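Local coordinates for protein flavodoxin (Aquifex aeolicus, PDB 2ARK) that carries electrons as a flavodoxin, binding FMN and probably serving as a low-potential donor to a number of redox enzymes, at the interface of chains A and B. Numbering follows the deposited sequence. Chains: chain A/B, Flavodoxin.

The interface of chains A and B. Residues chain A 84-85; chain B 180-181.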
loop_
_atom_site.group_PDB
_atom_site.type_symbol
_atom_site.label_atom_id
_atom_site.label_comp_id
_atom_site.label_asym_id
_atom_site.label_seq_id
_atom_site.Cartn_x
_atom_site.Cartn_y
_atom_site.Cartn_z
ATOM N N GLY A 84 8.619 -18.840 8.398
ATOM C CA GLY A 84 9.909 -18.633 9.023
ATOM C C GLY A 84 10.931 -19.615 8.516
ATOM O O GLY A 84 12.099 -19.415 8.728
ATOM N N GLU A 85 10.499 -20.671 7.834
ATOM C CA GLU A 85 11.453 -21.671 7.358
ATOM C C GLU A 85 11.402 -21.845 5.838
ATOM O O GLU A 85 11.967 -22.803 5.299
ATOM C CB GLU A 85 11.272 -23.017 8.085
ATOM C CG GLU A 85 10.074 -23.831 7.558
ATOM C CD GLU A 85 9.936 -25.233 8.182
ATOM O OE1 GLU A 85 10.946 -25.958 8.283
ATOM O OE2 GLU A 85 8.804 -25.611 8.572
ATOM N N ARG B 180 17.410 -21.001 6.746
ATOM C CA ARG B 180 16.025 -21.422 6.984
ATOM C C ARG B 180 15.813 -22.112 8.327
ATOM O O ARG B 180 14.765 -21.918 8.979
ATOM C CB ARG B 180 15.484 -22.280 5.828
ATOM C CG ARG B 180 15.101 -21.455 4.604
ATOM C CD ARG B 180 14.829 -22.347 3.437
ATOM N NE ARG B 180 14.175 -21.652 2.335
ATOM C CZ ARG B 180 13.849 -22.218 1.174
ATOM N NH1 ARG B 180 14.128 -23.497 0.941
ATOM N NH2 ARG B 180 13.241 -21.502 0.246
ATOM N N LYS B 181 16.821 -22.881 8.742
ATOM C CA LYS B 181 16.710 -23.736 9.915
ATOM C C LYS B 181 17.466 -23.162 11.123
ATOM O O LYS B 181 17.614 -23.830 12.143
ATOM C CB LYS B 181 17.105 -25.202 9.564
ATOM C CG LYS B 181 15.913 -26.168 9.172
ATOM C CD LYS B 181 15.033 -25.639 8.006
ATOM C CE LYS B 181 13.735 -26.429 7.728
ATOM N NZ LYS B 181 13.847 -27.784 7.039
#
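The carboxylate oxygen OE1 of A:Glu85 faces the amino group NZ of B:Lys181 at 3.6 Å, a salt bridge between two copies of this FMN-binding flavodoxin. The pair is a long one and illustrates how charge and carbon contact can share a subunit border: opposite charges probably attract here, and the methylenes of B:Arg180 add contact nearby. The side chains run at a slant to each other. The lysine is folded at chi2 (55°) and again at chi4 (-74°), which turns its amino end aside, but that end is modelled too tightly against OE1 of A:Glu85 for its exact placing to be trusted. Stretched out beyond CG (chi2 175°), the glutamate carries its carboxylate from the loop towards the lysine.

B:Arg180 closes the helix of residues 174-180 and meets A:Glu85 with its stem. Its methylenes CG and CD pass alongside the backbone carbonyl of A:Glu85, whose O lies 3.4 Å from CD of B:Arg180. An alanine here would probably keep the CB contact but lose those of CG and CD, leaving that carbonyl less covered and a gap beside the loop. The carbonyl O of B:Arg180 approaches the glutamate stem, 3.8 Å from CB of A:Glu85, and also nears O of A:Gly84, which borders the patch. By the two-fold symmetry of the interface, the same set recurs with the chains exchanged; whether this pairing exists in solution the structure alone does not show.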